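Local coordinates for occlusion-derived virus envelope protein E66 (PDB 3VSN) that is a chondroitin lyase of the baculovirus envelope, essential for oral infectivity, that may digest the chondroitin sulfate barrier of the host midgut, at residues 241-252 and 278-286; 470-481 and 531-542. One frame throughout, in Å; residues are numbered along the deposited sequence.

Contact 1 (241-252 and 278-286)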
loop_
_atom_site.group_PDB
_atom_site.type_symbol
_atom_site.label_atom_id
_atom_site.label_comp_id
_atom_site.label_asym_id
_atom_site.label_seq_id
_atom_site.Cartn_x
_atom_site.Cartn_y
_atom_site.Cartn_z
ATOM N N SER A 241 4.326 -1.971 -12.354
ATOM C CA SER A 241 4.589 -2.394 -10.974
ATOM C C SER A 241 3.594 -1.859 -9.941
ATOM O O SER A 241 3.971 -1.205 -8.967
ATOM C CB SER A 241 6.033 -2.083 -10.566
ATOM O OG SER A 241 6.922 -2.989 -11.187
ATOM N N ILE A 242 2.319 -2.137 -10.185
ATOM C CA ILE A 242 1.284 -2.040 -9.163
ATOM C C ILE A 242 0.616 -3.411 -9.125
ATOM O O ILE A 242 0.331 -3.988 -10.181
ATOM C CB ILE A 242 0.254 -0.927 -9.476
ATOM C CG1 ILE A 242 0.901 0.465 -9.381
ATOM C CG2 ILE A 242 -0.974 -1.023 -8.569
ATOM C CD1 ILE A 242 1.442 0.848 -8.016
ATOM N N TYR A 243 0.389 -3.940 -7.924
ATOM C CA TYR A 243 -0.224 -5.257 -7.812
ATOM C C TYR A 243 -1.746 -5.213 -7.893
ATOM O O TYR A 243 -2.401 -4.508 -7.126
ATOM C CB TYR A 243 0.228 -6.041 -6.568
ATOM C CG TYR A 243 -0.101 -7.498 -6.754
ATOM C CD1 TYR A 243 -1.308 -8.032 -6.291
ATOM C CD2 TYR A 243 0.754 -8.329 -7.478
ATOM C CE1 TYR A 243 -1.629 -9.363 -6.513
ATOM C CE2 TYR A 243 0.442 -9.659 -7.699
ATOM C CZ TYR A 243 -0.746 -10.170 -7.219
ATOM O OH TYR A 243 -1.055 -11.491 -7.452
ATOM N N ILE A 244 -2.288 -5.986 -8.829
ATOM C CA ILE A 244 -3.727 -6.058 -9.055
ATOM C C ILE A 244 -4.254 -7.427 -8.624
ATOM O O ILE A 244 -3.705 -8.462 -9.011
ATOM C CB ILE A 244 -4.075 -5.765 -10.540
ATOM C CG1 ILE A 244 -3.563 -4.372 -10.961
ATOM C CG2 ILE A 244 -5.570 -5.923 -10.813
ATOM C CD1 ILE A 244 -4.100 -3.200 -10.157
ATOM N N ASP A 245 -5.302 -7.419 -7.804
ATOM C CA ASP A 245 -5.958 -8.642 -7.349
ATOM C C ASP A 245 -7.465 -8.516 -7.583
ATOM O O ASP A 245 -7.956 -7.421 -7.874
ATOM C CB ASP A 245 -5.659 -8.873 -5.866
ATOM C CG ASP A 245 -5.671 -10.347 -5.475
ATOM O OD1 ASP A 245 -6.076 -11.207 -6.285
ATOM O OD2 ASP A 245 -5.267 -10.645 -4.334
ATOM N N HIS A 246 -8.192 -9.630 -7.469
ATOM C CA HIS A 246 -9.643 -9.651 -7.699
ATOM C C HIS A 246 -10.001 -9.088 -9.052
ATOM O O HIS A 246 -10.965 -8.331 -9.198
ATOM C CB HIS A 246 -10.379 -8.928 -6.570
ATOM C CG HIS A 246 -10.389 -9.686 -5.263
ATOM N ND1 HIS A 246 -11.243 -9.394 -4.266
ATOM C CD2 HIS A 246 -9.626 -10.770 -4.823
ATOM C CE1 HIS A 246 -11.030 -10.231 -3.232
ATOM N NE2 HIS A 246 -10.041 -11.072 -3.575
ATOM N N ILE A 247 -9.201 -9.475 -10.047
ATOM C CA ILE A 247 -9.328 -9.080 -11.458
ATOM C C ILE A 247 -8.913 -7.632 -11.744
ATOM O O ILE A 247 -8.099 -7.400 -12.635
ATOM C CB ILE A 247 -10.713 -9.407 -12.083
ATOM C CG1 ILE A 247 -11.127 -10.853 -11.773
ATOM C CG2 ILE A 247 -10.675 -9.194 -13.594
ATOM C CD1 ILE A 247 -12.613 -11.120 -11.915
ATOM N N ASP A 248 -9.448 -6.670 -10.990
ATOM C CA ASP A 248 -9.250 -5.252 -11.323
ATOM C C ASP A 248 -9.080 -4.302 -10.127
ATOM O O ASP A 248 -9.289 -3.096 -10.261
ATOM C CB ASP A 248 -10.392 -4.767 -12.231
ATOM C CG ASP A 248 -11.760 -4.835 -11.554
ATOM O OD1 ASP A 248 -11.854 -5.259 -10.383
ATOM O OD2 ASP A 248 -12.755 -4.448 -12.196
ATOM N N VAL A 249 -8.698 -4.842 -8.970
ATOM C CA VAL A 249 -8.534 -4.027 -7.758
ATOM C C VAL A 249 -7.049 -3.827 -7.436
ATOM O O VAL A 249 -6.282 -4.792 -7.411
ATOM C CB VAL A 249 -9.272 -4.649 -6.538
ATOM C CG1 VAL A 249 -9.241 -3.711 -5.337
ATOM C CG2 VAL A 249 -10.717 -4.981 -6.891
ATOM N N ARG A 250 -6.643 -2.575 -7.206
ATOM C CA ARG A 250 -5.319 -2.295 -6.633
ATOM C C ARG A 250 -5.316 -2.826 -5.197
ATOM O O ARG A 250 -6.039 -2.309 -4.346
ATOM C CB ARG A 250 -5.007 -0.790 -6.645
ATOM C CG ARG A 250 -4.986 -0.141 -8.026
ATOM C CD ARG A 250 -4.794 1.372 -7.926
ATOM N NE ARG A 250 -5.116 2.038 -9.188
ATOM C CZ ARG A 250 -6.346 2.386 -9.569
ATOM N NH1 ARG A 250 -7.387 2.154 -8.781
ATOM N NH2 ARG A 250 -6.535 2.978 -10.744
ATOM N N ALA A 251 -4.518 -3.862 -4.935
ATOM C CA ALA A 251 -4.590 -4.587 -3.659
ATOM C C ALA A 251 -3.284 -5.299 -3.313
ATOM O O ALA A 251 -2.934 -6.307 -3.934
ATOM C CB ALA A 251 -5.734 -5.588 -3.690
ATOM N N TYR A 252 -2.584 -4.787 -2.309
ATOM C CA TYR A 252 -1.265 -5.299 -1.956
ATOM C C TYR A 252 -1.273 -6.442 -0.941
ATOM O O TYR A 252 -0.218 -7.008 -0.639
ATOM C CB TYR A 252 -0.365 -4.153 -1.492
ATOM C CG TYR A 252 0.349 -3.483 -2.644
ATOM C CD1 TYR A 252 -0.350 -2.698 -3.570
ATOM C CD2 TYR A 252 1.720 -3.650 -2.825
ATOM C CE1 TYR A 252 0.305 -2.091 -4.634
ATOM C CE2 TYR A 252 2.380 -3.050 -3.883
ATOM C CZ TYR A 252 1.673 -2.271 -4.781
ATOM O OH TYR A 252 2.340 -1.672 -5.824
ATOM N N GLY A 278 10.675 -6.115 -10.444
ATOM C CA GLY A 278 9.247 -5.817 -10.490
ATOM C C GLY A 278 8.618 -5.645 -9.116
ATOM O O GLY A 278 7.868 -4.694 -8.880
ATOM N N LEU A 279 8.938 -6.558 -8.203
ATOM C CA LEU A 279 8.376 -6.531 -6.852
ATOM C C LEU A 279 8.913 -5.381 -6.009
ATOM O O LEU A 279 8.146 -4.720 -5.309
ATOM C CB LEU A 279 8.594 -7.874 -6.140
ATOM C CG LEU A 279 7.797 -9.058 -6.707
ATOM C CD1 LEU A 279 8.170 -10.347 -5.995
ATOM C CD2 LEU A 279 6.296 -8.820 -6.611
ATOM N N THR A 280 10.221 -5.139 -6.085
ATOM C CA THR A 280 10.846 -4.024 -5.367
ATOM C C THR A 280 10.238 -2.694 -5.808
ATOM O O THR A 280 9.883 -1.866 -4.973
ATOM C CB THR A 280 12.379 -4.015 -5.546
ATOM O OG1 THR A 280 12.912 -5.244 -5.043
ATOM C CG2 THR A 280 13.021 -2.855 -4.783
ATOM N N ARG A 281 10.108 -2.510 -7.120
ATOM C CA ARG A 281 9.450 -1.330 -7.679
ATOM C C ARG A 281 7.986 -1.209 -7.235
ATOM O O ARG A 281 7.515 -0.108 -6.957
ATOM C CB ARG A 281 9.559 -1.321 -9.209
ATOM C CG ARG A 281 10.963 -1.022 -9.740
ATOM C CD ARG A 281 11.353 0.449 -9.603
ATOM N NE ARG A 281 10.354 1.306 -10.235
ATOM C CZ ARG A 281 9.518 2.113 -9.586
ATOM N NH1 ARG A 281 8.633 2.824 -10.275
ATOM N NH2 ARG A 281 9.561 2.219 -8.260
ATOM N N ALA A 282 7.283 -2.338 -7.163
ATOM C CA ALA A 282 5.898 -2.361 -6.679
ATOM C C ALA A 282 5.778 -1.850 -5.244
ATOM O O ALA A 282 4.828 -1.140 -4.908
ATOM C CB ALA A 282 5.316 -3.762 -6.787
ATOM N N ILE A 283 6.745 -2.215 -4.405
ATOM C CA ILE A 283 6.759 -1.774 -3.011
ATOM C C ILE A 283 7.169 -0.300 -2.917
ATOM O O ILE A 283 6.551 0.469 -2.176
ATOM C CB ILE A 283 7.645 -2.687 -2.123
ATOM C CG1 ILE A 283 7.161 -4.154 -2.175
ATOM C CG2 ILE A 283 7.709 -2.173 -0.687
ATOM C CD1 ILE A 283 5.723 -4.398 -1.749
ATOM N N GLU A 284 8.192 0.094 -3.682
ATOM C CA GLU A 284 8.592 1.505 -3.764
ATOM C C GLU A 284 7.420 2.385 -4.185
ATOM O O GLU A 284 7.248 3.497 -3.678
ATOM C CB GLU A 284 9.735 1.697 -4.762
ATOM C CG GLU A 284 11.060 1.103 -4.327
ATOM C CD GLU A 284 12.167 1.310 -5.346
ATOM O OE1 GLU A 284 11.879 1.736 -6.489
ATOM O OE2 GLU A 284 13.333 1.046 -4.993
ATOM N N ASN A 285 6.612 1.872 -5.110
ATOM C CA ASN A 285 5.497 2.632 -5.674
ATOM C C ASN A 285 4.386 2.999 -4.688
ATOM O O ASN A 285 3.611 3.918 -4.959
ATOM C CB ASN A 285 4.907 1.914 -6.895
ATOM C CG ASN A 285 5.709 2.152 -8.160
ATOM O OD1 ASN A 285 6.589 3.012 -8.198
ATOM N ND2 ASN A 285 5.409 1.387 -9.209
ATOM N N VAL A 286 4.300 2.296 -3.555
ATOM C CA VAL A 286 3.201 2.538 -2.600
ATOM C C VAL A 286 3.610 2.664 -1.124
ATOM O O VAL A 286 2.889 3.273 -0.335
ATOM C CB VAL A 286 2.059 1.487 -2.721
ATOM C CG1 VAL A 286 1.519 1.411 -4.146
ATOM C CG2 VAL A 286 2.508 0.111 -2.231
#

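Contact 2 (470-481 and 531-542)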
loop_
_atom_site.group_PDB
_atom_site.type_symbol
_atom_site.label_atom_id
_atom_site.label_comp_id
_atom_site.label_asym_id
_atom_site.label_seq_id
_atom_site.Cartn_x
_atom_site.Cartn_y
_atom_site.Cartn_z
ATOM N N THR A 470 -28.375 20.808 0.381
ATOM C CA THR A 470 -27.216 20.744 1.262
ATOM C C THR A 470 -25.958 21.043 0.453
ATOM O O THR A 470 -25.711 20.406 -0.574
ATOM C CB THR A 470 -27.088 19.351 1.916
ATOM O OG1 THR A 470 -28.340 18.987 2.512
ATOM C CG2 THR A 470 -25.991 19.342 2.990
ATOM N N ASN A 471 -25.173 22.012 0.913
ATOM C CA ASN A 471 -23.900 22.328 0.276
ATOM C C ASN A 471 -22.897 21.192 0.459
ATOM O O ASN A 471 -22.846 20.558 1.516
ATOM C CB ASN A 471 -23.304 23.616 0.851
ATOM C CG ASN A 471 -24.133 24.849 0.536
ATOM O OD1 ASN A 471 -24.286 25.732 1.381
ATOM N ND2 ASN A 471 -24.660 24.922 -0.675
ATOM N N GLY A 472 -22.102 20.939 -0.574
ATOM C CA GLY A 472 -20.979 20.015 -0.455
ATOM C C GLY A 472 -19.811 20.705 0.226
ATOM O O GLY A 472 -19.884 21.893 0.554
ATOM N N ARG A 473 -18.732 19.964 0.449
ATOM C CA ARG A 473 -17.514 20.541 1.017
ATOM C C ARG A 473 -16.304 19.702 0.670
ATOM O O ARG A 473 -16.399 18.482 0.517
ATOM C CB ARG A 473 -17.611 20.697 2.539
ATOM C CG ARG A 473 -18.267 19.526 3.255
ATOM C CD ARG A 473 -19.709 19.855 3.595
ATOM N NE ARG A 473 -19.760 20.919 4.588
ATOM C CZ ARG A 473 -20.787 21.743 4.776
ATOM N NH1 ARG A 473 -21.880 21.650 4.031
ATOM N NH2 ARG A 473 -20.708 22.670 5.718
ATOM N N VAL A 474 -15.165 20.373 0.540
ATOM C CA VAL A 474 -13.909 19.699 0.270
ATOM C C VAL A 474 -13.076 19.789 1.537
ATOM O O VAL A 474 -12.813 20.886 2.040
ATOM C CB VAL A 474 -13.163 20.337 -0.916
ATOM C CG1 VAL A 474 -11.853 19.607 -1.181
ATOM C CG2 VAL A 474 -14.043 20.325 -2.163
ATOM N N ILE A 475 -12.673 18.634 2.053
ATOM C CA ILE A 475 -11.886 18.586 3.282
ATOM C C ILE A 475 -10.456 19.035 3.000
ATOM O O ILE A 475 -9.797 18.517 2.092
ATOM C CB ILE A 475 -11.912 17.178 3.918
ATOM C CG1 ILE A 475 -13.357 16.792 4.263
ATOM C CG2 ILE A 475 -11.020 17.113 5.156
ATOM C CD1 ILE A 475 -13.525 15.370 4.758
ATOM N N VAL A 476 -9.995 20.014 3.776
ATOM C CA VAL A 476 -8.619 20.504 3.686
ATOM C C VAL A 476 -7.746 19.831 4.756
ATOM O O VAL A 476 -6.642 19.366 4.467
ATOM C CB VAL A 476 -8.573 22.049 3.797
ATOM C CG1 VAL A 476 -7.139 22.560 3.832
ATOM C CG2 VAL A 476 -9.330 22.684 2.635
ATOM N N LEU A 477 -8.248 19.791 5.989
ATOM C CA LEU A 477 -7.571 19.128 7.104
ATOM C C LEU A 477 -8.600 18.409 7.950
ATOM O O LEU A 477 -9.705 18.919 8.155
ATOM C CB LEU A 477 -6.831 20.134 7.995
ATOM C CG LEU A 477 -5.297 20.215 8.089
ATOM C CD1 LEU A 477 -4.908 20.897 9.397
ATOM C CD2 LEU A 477 -4.590 18.871 7.966
ATOM N N SER A 478 -8.230 17.235 8.451
ATOM C CA SER A 478 -9.109 16.443 9.303
ATOM C C SER A 478 -8.336 15.914 10.503
ATOM O O SER A 478 -7.134 15.661 10.410
ATOM C CB SER A 478 -9.709 15.278 8.515
ATOM O OG SER A 478 -8.686 14.476 7.948
ATOM N N ARG A 479 -9.021 15.758 11.632
ATOM C CA ARG A 479 -8.408 15.138 12.800
ATOM C C ARG A 479 -9.378 14.257 13.574
ATOM O O ARG A 479 -10.557 14.584 13.724
ATOM C CB ARG A 479 -7.754 16.181 13.723
ATOM C CG ARG A 479 -8.693 16.908 14.674
ATOM C CD ARG A 479 -7.938 17.836 15.618
ATOM N NE ARG A 479 -8.861 18.608 16.452
ATOM C CZ ARG A 479 -9.205 18.286 17.699
ATOM N NH1 ARG A 479 -8.692 17.204 18.277
ATOM N NH2 ARG A 479 -10.055 19.049 18.376
ATOM N N ASP A 480 -8.850 13.127 14.036
ATOM C CA ASP A 480 -9.521 12.236 14.971
ATOM C C ASP A 480 -9.380 12.901 16.341
ATOM O O ASP A 480 -8.273 12.995 16.876
ATOM C CB ASP A 480 -8.821 10.869 14.934
ATOM C CG ASP A 480 -9.425 9.847 15.891
ATOM O OD1 ASP A 480 -9.987 10.225 16.942
ATOM O OD2 ASP A 480 -9.305 8.639 15.593
ATOM N N THR A 481 -10.498 13.367 16.896
ATOM C CA THR A 481 -10.490 14.151 18.138
ATOM C C THR A 481 -10.148 13.329 19.385
ATOM O O THR A 481 -9.931 13.897 20.453
ATOM C CB THR A 481 -11.832 14.880 18.387
ATOM O OG1 THR A 481 -12.886 13.918 18.487
ATOM C CG2 THR A 481 -12.149 15.862 17.259
ATOM N N SER A 531 -18.946 13.276 16.532
ATOM C CA SER A 531 -18.267 13.468 17.812
ATOM C C SER A 531 -16.802 13.001 17.825
ATOM O O SER A 531 -16.105 13.185 18.823
ATOM C CB SER A 531 -19.050 12.780 18.933
ATOM O OG SER A 531 -19.142 11.388 18.688
ATOM N N SER A 532 -16.339 12.414 16.722
ATOM C CA SER A 532 -14.987 11.854 16.645
ATOM C C SER A 532 -14.047 12.653 15.739
ATOM O O SER A 532 -12.846 12.373 15.688
ATOM C CB SER A 532 -15.043 10.406 16.138
ATOM O OG SER A 532 -15.856 9.593 16.965
ATOM N N VAL A 533 -14.593 13.634 15.021
ATOM C CA VAL A 533 -13.860 14.306 13.944
ATOM C C VAL A 533 -14.031 15.831 13.968
ATOM O O VAL A 533 -15.126 16.335 14.233
ATOM C CB VAL A 533 -14.301 13.757 12.564
ATOM C CG1 VAL A 533 -13.611 14.494 11.423
ATOM C CG2 VAL A 533 -14.018 12.264 12.462
ATOM N N GLU A 534 -12.939 16.550 13.700
ATOM C CA GLU A 534 -12.986 17.987 13.411
ATOM C C GLU A 534 -12.349 18.245 12.038
ATOM O O GLU A 534 -11.355 17.601 11.675
ATOM C CB GLU A 534 -12.277 18.802 14.502
ATOM C CG GLU A 534 -12.587 20.297 14.474
ATOM C CD GLU A 534 -11.751 21.118 15.450
ATOM O OE1 GLU A 534 -10.666 20.651 15.877
ATOM O OE2 GLU A 534 -12.175 22.253 15.783
ATOM N N LEU A 535 -12.925 19.181 11.285
ATOM C CA LEU A 535 -12.471 19.471 9.924
ATOM C C LEU A 535 -12.158 20.937 9.693
ATOM O O LEU A 535 -12.773 21.819 10.295
ATOM C CB LEU A 535 -13.542 19.071 8.900
ATOM C CG LEU A 535 -14.156 17.671 8.882
ATOM C CD1 LEU A 535 -15.345 17.657 7.931
ATOM C CD2 LEU A 535 -13.129 16.620 8.477
ATOM N N VAL A 536 -11.195 21.182 8.809
ATOM C CA VAL A 536 -11.091 22.449 8.093
ATOM C C VAL A 536 -11.540 22.108 6.676
ATOM O O VAL A 536 -11.041 21.148 6.079
ATOM C CB VAL A 536 -9.653 23.000 8.075
ATOM C CG1 VAL A 536 -9.576 24.276 7.244
ATOM C CG2 VAL A 536 -9.157 23.255 9.492
ATOM N N GLU A 537 -12.489 22.869 6.144
ATOM C CA GLU A 537 -13.073 22.533 4.845
ATOM C C GLU A 537 -13.343 23.767 3.991
ATOM O O GLU A 537 -13.382 24.889 4.498
ATOM C CB GLU A 537 -14.360 21.709 5.028
ATOM C CG GLU A 537 -15.489 22.454 5.736
ATOM C CD GLU A 537 -16.692 21.583 6.076
ATOM O OE1 GLU A 537 -16.595 20.338 6.003
ATOM O OE2 GLU A 537 -17.752 22.151 6.425
ATOM N N GLN A 538 -13.508 23.544 2.691
ATOM C CA GLN A 538 -13.974 24.577 1.776
ATOM C C GLN A 538 -15.364 24.186 1.293
ATOM O O GLN A 538 -15.531 23.191 0.572
ATOM C CB GLN A 538 -12.999 24.763 0.606
ATOM C CG GLN A 538 -11.714 25.490 0.998
ATOM C CD GLN A 538 -10.773 25.744 -0.173
ATOM O OE1 GLN A 538 -11.111 25.494 -1.327
ATOM N NE2 GLN A 538 -9.582 26.247 0.127
ATOM N N ILE A 539 -16.360 24.958 1.719
ATOM C CA ILE A 539 -17.753 24.680 1.389
ATOM C C ILE A 539 -18.049 25.109 -0.050
ATOM O O ILE A 539 -17.688 26.210 -0.469
ATOM C CB ILE A 539 -18.727 25.352 2.389
ATOM C CG1 ILE A 539 -18.493 24.809 3.810
ATOM C CG2 ILE A 539 -20.177 25.119 1.971
ATOM C CD1 ILE A 539 -19.088 25.651 4.925
ATOM N N ILE A 540 -18.691 24.219 -0.799
ATOM C CA ILE A 540 -19.040 24.473 -2.196
ATOM C C ILE A 540 -20.560 24.400 -2.375
ATOM O O ILE A 540 -21.210 23.486 -1.859
ATOM C CB ILE A 540 -18.309 23.499 -3.154
ATOM C CG1 ILE A 540 -18.494 22.037 -2.699
ATOM C CG2 ILE A 540 -16.826 23.854 -3.231
ATOM C CD1 ILE A 540 -17.993 20.991 -3.680
ATOM N N SER A 541 -21.128 25.364 -3.094
ATOM C CA SER A 541 -22.589 25.455 -3.209
ATOM C C SER A 541 -23.188 24.274 -3.974
ATOM O O SER A 541 -22.612 23.814 -4.962
ATOM C CB SER A 541 -23.005 26.773 -3.864
ATOM O OG SER A 541 -22.676 26.782 -5.242
ATOM N N PHE A 542 -24.341 23.786 -3.517
ATOM C CA PHE A 542 -25.037 22.730 -4.249
ATOM C C PHE A 542 -25.406 23.185 -5.664
ATOM O O PHE A 542 -25.403 22.373 -6.586
ATOM C CB PHE A 542 -26.247 22.157 -3.481
ATOM C CG PHE A 542 -27.344 23.155 -3.197
ATOM C CD1 PHE A 542 -28.333 23.424 -4.144
ATOM C CD2 PHE A 542 -27.417 23.791 -1.960
ATOM C CE1 PHE A 542 -29.353 24.334 -3.872
ATOM C CE2 PHE A 542 -28.433 24.701 -1.683
ATOM C CZ PHE A 542 -29.401 24.972 -2.641
HETATM O O HOH W 1 -14.910 15.681 19.687
#

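Contact 1 (241-252 and 278-286)
Tyr252 and Ser241, at the two feet of a hairpin, bond to helix 276-284 and to Asn285. Tyr252 OH donates to Ala282 O at 2.7 Å, tilted 34° from the carbonyl plane, and Asn285 ND2 donates a hydrogen bond to Ser241 O at 3.0 Å, standing well above that carbonyl's plane. The same Ser241 O also receives the CA-H of Ala282, with CA 3.2 Å away, an approach that the small alanine side chain allows. Ser241 OG lies 3.0 Å from Gly278 O, within hydrogen-bonding reach. Asn285 is held at its other end too, since Arg281, one turn earlier, directs two weak bonds to OD1 while its NH2 forms a salt bridge with Glu284.

The hairpin comprises strands 243-245 and 249-250, the last two of a small four-stranded sheet. Its turn carries His246, a proton acceptor of the lyase reaction, which is hydrogen-bonded to the catalytically important Glu350; the contact with the helix is made at the far, buried end.

Apolar packing completes the join. Val286 CG2 sits over one face of the Tyr252 ring, 3.7 Å from its centroid in a CH-pi contact, and Tyr243 CB covers the opposite face. At chi1 -55° CG1 of Val286 is anti to the carbonyl carbon and CG2 sits between it and the backbone N, which turns both methyls to the tyrosine: CG2 over the face, CG1 toward CE1 and OH. At the ring's edge Ile283 CD1 approaches CE2. Ile242 adds its terminal CD1, which meets Asn285 CB at 3.8 Å and Val286 CG1 at 3.9 Å.

Contact 2 (470-481 and 531-542)
Strands 472-480 and 533-540 run antiparallel, and a classic beta bulge at Val476 and Leu477, whose two N-H groups share Val536 O, shifts their register by one as the first strand turns a corner. They are the central pair of a four-stranded antiparallel sheet, flanked by 390-391 and 525-530.

On the face of Val474, Leu477 and Val536, beta-branched and leucine side chains suit a buried layer: Leu477 CB meets Val536 CB at 4.0 Å, and strands 504-506 and 550-558 cover them. On the other face Ile475 CD1 touches Leu535 CD2 at 3.9 Å.

Each half of the ladder carries a salt bridge. Arg479, extended from CG to NE, turns to its direct cross-strand partner Glu534 and presents NE and NH2 side-on to OE1, with NE at 2.8 Å; the two planes are 71° apart. Glu534 also accepts from the backbone N of Phe490 and of Glu491, at the start of helix 490-496, which would favour its charged form. Arg473 instead bends at chi2 and chi3 (-101° and -67°), folding back so that NE and NH2 meet Glu537 OE2 from one face of the carboxylate, NE at 3.0 Å. Arg527 makes a second salt bridge to that oxygen. Ile539 runs beside the arginine and lies over one face of its guanidinium, whose remaining amino group, NH1, donates to Asn471 O at 2.9 Å.

How the contacts relate
The two contacts follow one another along the chain, contact 1 closing before contact 2 opens, and they lie apart: their centres are 31 Å from each other and their nearest atoms about 18 Å. They share no helix, strand or sheet. Contact 1 sits near the middle of the molecule, where a hairpin of a small mixed sheet meets helix 276-284 between the helical N-terminal part and the beta-rich C-terminal part, and it includes an active-site residue. Contact 2 lies within that C-terminal part, away from the annotated sites. One joins the hairpin that carries an active-site histidine to helix 276-284, while the other pairs neighbouring strands inside the beta-sandwich region.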